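Local coordinates for protein beta-N-acetylhexosaminidase (Beutenbergia cavernae, PDB 5BU9) that probably hydrolyses terminal non-reducing N-acetyl-D-hexosamine residues from N-acetyl-beta-D-hexosaminides as a glycosyl hydrolase family 3 enzyme, at residues Val17-Asp20 against Ala24-Val27; Ala77-Gln80 against Asn84-Val87; Ala138-Ala143 against Phe156-Glu161. All coordinates share one frame; numbering follows the deposited sequence.

Contact 1 of 3, residues Val17-Asp20 against Ala24-Val27; sequences VGTD and AEQV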
loop_
_atom_site.group_PDB
_atom_site.type_symbol
_atom_site.label_atom_id
_atom_site.label_comp_id
_atom_site.label_asym_id
_atom_site.label_seq_id
_atom_site.Cartn_x
_atom_site.Cartn_y
_atom_site.Cartn_z
ATOM N N VAL A 17 -3.153 5.902 8.349
ATOM C CA VAL A 17 -3.337 5.272 9.671
ATOM C C VAL A 17 -4.542 4.351 9.658
ATOM O O VAL A 17 -5.593 4.670 9.083
ATOM C CB VAL A 17 -3.442 6.313 10.796
ATOM C CG1 VAL A 17 -4.610 7.241 10.563
ATOM C CG2 VAL A 17 -3.619 5.612 12.115
ATOM N N GLY A 18 -4.359 3.181 10.255
ATOM C CA GLY A 18 -5.373 2.147 10.267
ATOM C C GLY A 18 -6.507 2.462 11.215
ATOM O O GLY A 18 -6.344 3.248 12.142
ATOM N N THR A 19 -7.676 1.898 10.924
ATOM C CA THR A 19 -8.780 1.766 11.875
ATOM C C THR A 19 -9.395 0.412 11.561
ATOM O O THR A 19 -9.270 -0.100 10.445
ATOM C CB THR A 19 -9.852 2.887 11.745
ATOM O OG1 THR A 19 -10.885 2.659 12.694
ATOM C CG2 THR A 19 -10.498 2.893 10.385
ATOM N N ASP A 20 -10.046 -0.186 12.543
ATOM C CA ASP A 20 -10.730 -1.431 12.306
ATOM C C ASP A 20 -11.851 -1.159 11.299
ATOM O O ASP A 20 -12.479 -0.105 11.360
ATOM C CB ASP A 20 -11.296 -1.997 13.611
ATOM C CG ASP A 20 -12.011 -3.318 13.383
ATOM O OD1 ASP A 20 -11.293 -4.321 13.110
ATOM O OD2 ASP A 20 -13.270 -3.341 13.433
ATOM N N ALA A 24 -15.023 3.463 13.219
ATOM C CA ALA A 24 -14.151 4.628 13.182
ATOM C C ALA A 24 -13.515 4.805 14.567
ATOM O O ALA A 24 -14.069 5.465 15.431
ATOM C CB ALA A 24 -14.911 5.868 12.786
ATOM N N GLU A 25 -12.337 4.225 14.755
ATOM C CA GLU A 25 -11.670 4.210 16.044
ATOM C C GLU A 25 -11.197 5.608 16.441
ATOM O O GLU A 25 -10.724 6.377 15.602
ATOM C CB GLU A 25 -10.492 3.230 15.996
ATOM C CG GLU A 25 -10.917 1.750 15.930
ATOM C CD GLU A 25 -9.752 0.803 16.216
ATOM O OE1 GLU A 25 -9.046 0.428 15.253
ATOM O OE2 GLU A 25 -9.524 0.475 17.404
ATOM N N GLN A 26 -11.312 5.926 17.723
ATOM C CA GLN A 26 -10.918 7.234 18.232
ATOM C C GLN A 26 -9.439 7.547 17.950
ATOM O O GLN A 26 -9.116 8.684 17.605
ATOM C CB GLN A 26 -11.232 7.336 19.735
ATOM C CG GLN A 26 -11.079 8.758 20.325
ATOM C CD GLN A 26 -11.957 9.781 19.610
ATOM O OE1 GLN A 26 -13.135 9.535 19.374
ATOM N NE2 GLN A 26 -11.375 10.924 19.244
ATOM N N VAL A 27 -8.560 6.544 18.027
ATOM C CA VAL A 27 -7.121 6.738 17.734
ATOM C C VAL A 27 -6.900 7.261 16.305
ATOM O O VAL A 27 -6.034 8.122 16.063
ATOM C CB VAL A 27 -6.282 5.417 17.975
ATOM C CG1 VAL A 27 -6.775 4.254 17.092
ATOM C CG2 VAL A 27 -4.767 5.663 17.746
#
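In the beta-alpha-beta unit formed by strand 15-20, helix 26-35 and strand 39-43 of the TIM-barrel domain, the tight turn from strand end to helix start is closed by T19 and D20 against E25, the N-cap residue of the helix. The backbone N of D20 donates to E25 OE1 at 3.0 Å, with an N-H...O angle of 145°. The proton reaches the carboxylate oxygen on its anti side, from 28° out of the carboxylate plane. E25 gets there because its CG stands anti to its own carbonyl carbon (chi1 -71°) and the chain runs on extended, sliding past T19 in the opposite direction. The same oxygen lies 3.7 Å from D20 CB, so the carboxylate rests against the strand's last residue. The D20 carboxylate turns elsewhere, to the backbone N of A22 in the connecting turn; the two like-charged groups are not in contact, D20 OD1 and E25 OE1 being 5.7 Å apart. T19 is buried, its hydroxyl hydrogen-bonded to T23 O, while G18 O takes a bond from T28 OG1 in the first turn of the helix. The T19 hydroxyl also lies against the start of segment 24-27, T19 OG1 being 3.4 Å from E25 CG and 3.8 Å from A24 CA.

Contact 2 of 3, residues Ala77-Gln80 against Asn84-Val87; sequences ATDQ and NVQV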
loop_
_atom_site.group_PDB
_atom_site.type_symbol
_atom_site.label_atom_id
_atom_site.label_comp_id
_atom_site.label_asym_id
_atom_site.label_seq_id
_atom_site.Cartn_x
_atom_site.Cartn_y
_atom_site.Cartn_z
ATOM N N ALA A 77 -8.365 3.537 2.009
ATOM C CA ALA A 77 -7.868 2.303 1.443
ATOM C C ALA A 77 -8.345 1.133 2.235
ATOM O O ALA A 77 -8.653 1.276 3.422
ATOM C CB ALA A 77 -6.323 2.312 1.433
ATOM N N THR A 78 -8.374 -0.039 1.606
ATOM C CA THR A 78 -8.458 -1.284 2.371
ATOM C C THR A 78 -7.723 -2.370 1.579
ATOM O O THR A 78 -7.227 -2.119 0.479
ATOM C CB THR A 78 -9.929 -1.708 2.693
ATOM O OG1 THR A 78 -9.911 -2.834 3.566
ATOM C CG2 THR A 78 -10.672 -2.103 1.446
ATOM N N ASP A 79 -7.623 -3.554 2.163
ATOM C CA ASP A 79 -7.050 -4.731 1.500
ATOM C C ASP A 79 -8.122 -5.585 0.854
ATOM O O ASP A 79 -8.635 -6.512 1.519
ATOM C CB ASP A 79 -6.296 -5.629 2.499
ATOM C CG ASP A 79 -4.848 -5.198 2.731
ATOM O OD1 ASP A 79 -4.354 -4.247 2.070
ATOM O OD2 ASP A 79 -4.201 -5.836 3.589
ATOM N N GLN A 80 -8.451 -5.323 -0.419
ATOM C CA GLN A 80 -9.506 -6.109 -1.075
ATOM C C GLN A 80 -8.894 -6.861 -2.265
ATOM O O GLN A 80 -9.164 -6.541 -3.403
ATOM C CB GLN A 80 -10.681 -5.213 -1.509
ATOM C CG GLN A 80 -12.010 -5.972 -1.806
ATOM C CD GLN A 80 -12.847 -6.284 -0.552
ATOM O OE1 GLN A 80 -12.306 -6.430 0.532
ATOM N NE2 GLN A 80 -14.173 -6.360 -0.704
ATOM N N ASN A 84 -8.083 -15.193 0.483
ATOM C CA ASN A 84 -7.605 -15.102 1.864
ATOM C C ASN A 84 -7.383 -13.656 2.315
ATOM O O ASN A 84 -7.140 -13.416 3.490
ATOM C CB ASN A 84 -6.312 -15.914 2.021
ATOM C CG ASN A 84 -6.573 -17.419 1.953
ATOM O OD1 ASN A 84 -7.433 -17.934 2.646
ATOM N ND2 ASN A 84 -5.849 -18.112 1.096
ATOM N N VAL A 85 -7.458 -12.693 1.398
ATOM C CA VAL A 85 -7.293 -11.283 1.783
ATOM C C VAL A 85 -8.453 -10.446 1.229
ATOM O O VAL A 85 -8.393 -9.882 0.125
ATOM C CB VAL A 85 -5.924 -10.701 1.317
ATOM C CG1 VAL A 85 -5.786 -9.225 1.758
ATOM C CG2 VAL A 85 -4.733 -11.520 1.885
ATOM N N GLN A 86 -9.527 -10.390 1.995
ATOM C CA GLN A 86 -10.677 -9.587 1.608
ATOM C C GLN A 86 -11.213 -8.965 2.887
ATOM O O GLN A 86 -11.915 -9.626 3.652
ATOM C CB GLN A 86 -11.754 -10.431 0.888
ATOM C CG GLN A 86 -12.921 -9.565 0.330
ATOM C CD GLN A 86 -14.027 -10.364 -0.321
ATOM O OE1 GLN A 86 -13.794 -11.451 -0.852
ATOM N NE2 GLN A 86 -15.252 -9.820 -0.291
ATOM N N VAL A 87 -10.840 -7.718 3.160
ATOM C CA VAL A 87 -11.206 -7.130 4.433
ATOM C C VAL A 87 -12.724 -6.910 4.474
ATOM O O VAL A 87 -13.352 -7.084 5.508
ATOM C CB VAL A 87 -10.469 -5.813 4.685
ATOM C CG1 VAL A 87 -11.118 -5.089 5.881
ATOM C CG2 VAL A 87 -8.947 -6.054 4.913
#
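With OG1 anti to the backbone N (chi1 -173°), T78 sets its hydroxyl against V87, while Q80, also anti at chi1 but bent at chi2 (83°), folds its amide over the extended chain of Q86. T78 OG1 comes within 3.2 Å of V87 CB and sits beside CG1 as well; its hydrogen bond goes to L42 O on the neighbouring strand 39-43. Between the backbones one bond crosses: V87 N donates to D79 O at 3.0 Å. Beside this bond D79 CB packs against two valine methyls, 3.6 Å from V87 CG2 and 3.7 Å from V85 CG1. D79 OD1 is hydrogen-bonded to a bound glycerol, probably from the crystallisation liquor, and has a long, weak ion pair with K184. Q80 and Q86 face each other as a non-hydrogen-bonded pair with CA atoms 4.5 Å apart. Their side chains share one face of the sheet, the amide planes turned 74° to each other, and Q80 OE1 lies 3.2 Å from Q86 CG. Neither amide bonds the other; instead both NE2 atoms donate to L88 O, Q86 NE2 also bonds S94 O, and Q86 OE1 accepts from I96 N. These buried amides are thus held by main-chain groups of the following segment, which fixes the two amides at their crossing. Pairing of this kind, one antiparallel bridge near the C-terminal end of a strand that is otherwise paired in parallel, is that of a short beta hairpin, here strand 75-82 with strand 85-86, extending a barrel strand at its C-terminal end.

Contact 3 of 3, residues Ala138-Ala143 against Phe156-Glu161; sequences ASPEAA and FGYDAE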
loop_
_atom_site.group_PDB
_atom_site.type_symbol
_atom_site.label_atom_id
_atom_site.label_comp_id
_atom_site.label_asym_id
_atom_site.label_seq_id
_atom_site.Cartn_x
_atom_site.Cartn_y
_atom_site.Cartn_z
ATOM N N ALA A 138 7.635 -18.594 -8.087
ATOM C CA ALA A 138 8.522 -19.242 -9.069
ATOM C C ALA A 138 7.833 -20.322 -9.878
ATOM O O ALA A 138 8.097 -20.459 -11.067
ATOM C CB ALA A 138 9.741 -19.841 -8.371
ATOM N N SER A 139 6.971 -21.090 -9.202
ATOM C CA SER A 139 6.296 -22.255 -9.782
ATOM C C SER A 139 5.189 -22.726 -8.838
ATOM O O SER A 139 5.239 -22.438 -7.643
ATOM C CB SER A 139 7.284 -23.391 -10.031
ATOM O OG SER A 139 7.683 -23.979 -8.796
ATOM N N PRO A 140 4.184 -23.447 -9.369
ATOM C CA PRO A 140 3.113 -23.908 -8.476
ATOM C C PRO A 140 3.611 -24.877 -7.372
ATOM O O PRO A 140 3.039 -24.878 -6.276
ATOM C CB PRO A 140 2.106 -24.595 -9.436
ATOM C CG PRO A 140 2.855 -24.788 -10.756
ATOM C CD PRO A 140 3.874 -23.667 -10.798
ATOM N N GLU A 141 4.663 -25.655 -7.629
ATOM C CA GLU A 141 5.225 -26.574 -6.610
ATOM C C GLU A 141 5.981 -25.813 -5.533
ATOM O O GLU A 141 6.028 -26.217 -4.382
ATOM C CB GLU A 141 6.155 -27.620 -7.234
ATOM C CG GLU A 141 6.968 -27.144 -8.443
ATOM C CD GLU A 141 6.195 -27.206 -9.774
ATOM O OE1 GLU A 141 5.087 -27.795 -9.817
ATOM O OE2 GLU A 141 6.703 -26.664 -10.784
ATOM N N ALA A 142 6.538 -24.670 -5.890
ATOM C CA ALA A 142 7.225 -23.867 -4.892
ATOM C C ALA A 142 6.268 -22.959 -4.085
ATOM O O ALA A 142 6.680 -22.293 -3.140
ATOM C CB ALA A 142 8.308 -23.041 -5.575
ATOM N N ALA A 143 4.988 -22.952 -4.443
ATOM C CA ALA A 143 4.105 -21.900 -3.955
ATOM C C ALA A 143 3.898 -22.008 -2.463
ATOM O O ALA A 143 3.913 -20.991 -1.772
ATOM C CB ALA A 143 2.756 -21.923 -4.690
ATOM N N PHE A 156 -1.139 -14.200 -8.977
ATOM C CA PHE A 156 -1.973 -14.423 -10.161
ATOM C C PHE A 156 -1.405 -15.562 -11.009
ATOM O O PHE A 156 -2.107 -16.137 -11.825
ATOM C CB PHE A 156 -2.087 -13.151 -11.003
ATOM C CG PHE A 156 -3.061 -12.121 -10.459
ATOM C CD1 PHE A 156 -4.433 -12.262 -10.663
ATOM C CD2 PHE A 156 -2.598 -10.992 -9.786
ATOM C CE1 PHE A 156 -5.331 -11.314 -10.190
ATOM C CE2 PHE A 156 -3.486 -10.037 -9.302
ATOM C CZ PHE A 156 -4.860 -10.197 -9.506
ATOM N N GLY A 157 -0.141 -15.901 -10.793
ATOM C CA GLY A 157 0.546 -16.886 -11.617
ATOM C C GLY A 157 2.063 -16.882 -11.383
ATOM O O GLY A 157 2.542 -16.334 -10.396
ATOM N N TYR A 158 2.814 -17.464 -12.308
ATOM C CA TYR A 158 4.174 -17.914 -12.032
ATOM C C TYR A 158 5.158 -17.403 -13.066
ATOM O O TYR A 158 6.270 -17.898 -13.174
ATOM C CB TYR A 158 4.201 -19.444 -11.972
ATOM C CG TYR A 158 3.161 -19.929 -11.011
ATOM C CD1 TYR A 158 3.383 -19.848 -9.654
ATOM C CD2 TYR A 158 1.931 -20.399 -11.451
ATOM C CE1 TYR A 158 2.427 -20.239 -8.736
ATOM C CE2 TYR A 158 0.956 -20.797 -10.530
ATOM C CZ TYR A 158 1.217 -20.709 -9.176
ATOM O OH TYR A 158 0.290 -21.098 -8.248
ATOM N N ASP A 159 4.712 -16.416 -13.834
ATOM C CA ASP A 159 5.551 -15.710 -14.797
ATOM C C ASP A 159 5.052 -14.274 -15.005
ATOM O O ASP A 159 3.894 -13.938 -14.689
ATOM C CB ASP A 159 5.580 -16.448 -16.136
ATOM C CG ASP A 159 4.192 -16.698 -16.686
ATOM O OD1 ASP A 159 3.613 -15.771 -17.305
ATOM O OD2 ASP A 159 3.678 -17.821 -16.475
ATOM N N ALA A 160 5.927 -13.432 -15.547
ATOM C CA ALA A 160 5.638 -12.010 -15.661
ATOM C C ALA A 160 4.447 -11.733 -16.578
ATOM O O ALA A 160 3.693 -10.796 -16.340
ATOM C CB ALA A 160 6.857 -11.272 -16.146
ATOM N N GLU A 161 4.260 -12.544 -17.612
ATOM C CA GLU A 161 3.215 -12.238 -18.581
ATOM C C GLU A 161 1.809 -12.510 -18.013
ATOM O O GLU A 161 0.899 -11.704 -18.168
ATOM C CB GLU A 161 3.433 -13.028 -19.865
ATOM C CG GLU A 161 2.427 -12.687 -20.962
ATOM C CD GLU A 161 2.245 -13.810 -21.992
ATOM O OE1 GLU A 161 2.968 -14.835 -21.905
ATOM O OE2 GLU A 161 1.371 -13.664 -22.891
#
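An ST motif in the loop after strand 128-129 meets Y158, two residues ahead of helix 160-176, and the ring of this tyrosine carries nearly the whole contact. The tight part is P140 over one ring face: P140 CD stands 3.8 Å from the ring centroid, only 11° off the normal, a CH-pi contact. P140 N lies above the same face, offset toward the rim. S139 C approaches obliquely, 3.5 Å from Y158 CD1. The ring reaches this loop because Y158 CG sits beside the backbone N, turned from the carbonyl carbon (chi1 -53°), with the side chain directed at 138-143. Packing slackens toward A143, whose CB is 4.4 Å from Y158 CE1, and at the backbone, where A138 offers little more than its carbonyl. A138 and P140 are solvent-exposed, whereas the ring also touches V137 and L100 of helix 99-102, and its hydroxyl has a weak hydrogen bond to E155. Replacing Y158 by an alanine removes ring and hydroxyl, and is likely to leave P140 CD without its CH-pi partner and E155 without its weak bond. No hydrogen bond joins the segments. Within the loop, the S139 hydroxyl accepts from the backbone three residues on, at 3.2 Å from A142 N to S139 OG.

Overall arrangement
Contacts 1 and 2 belong to the same barrel sheet, at the C-terminal ends of strands 15-20 and 75-82, with strand 39-43 between them; their centres are 16 Å apart. Contact 3 involves no sheet strand and lies at the surface, 36 Å between centres from contact 1 and on the opposite side of the chain's centre. Contact 2 is the buried one, contact 1 only partly so. Chemistry follows place: contact 1 ties strand to helix through a carboxylate on a main-chain N, contact 2 combines a main-chain bond with valine packing and buried amides, and contact 3 relies mainly on packing round an aromatic ring, with no hydrogen bond across.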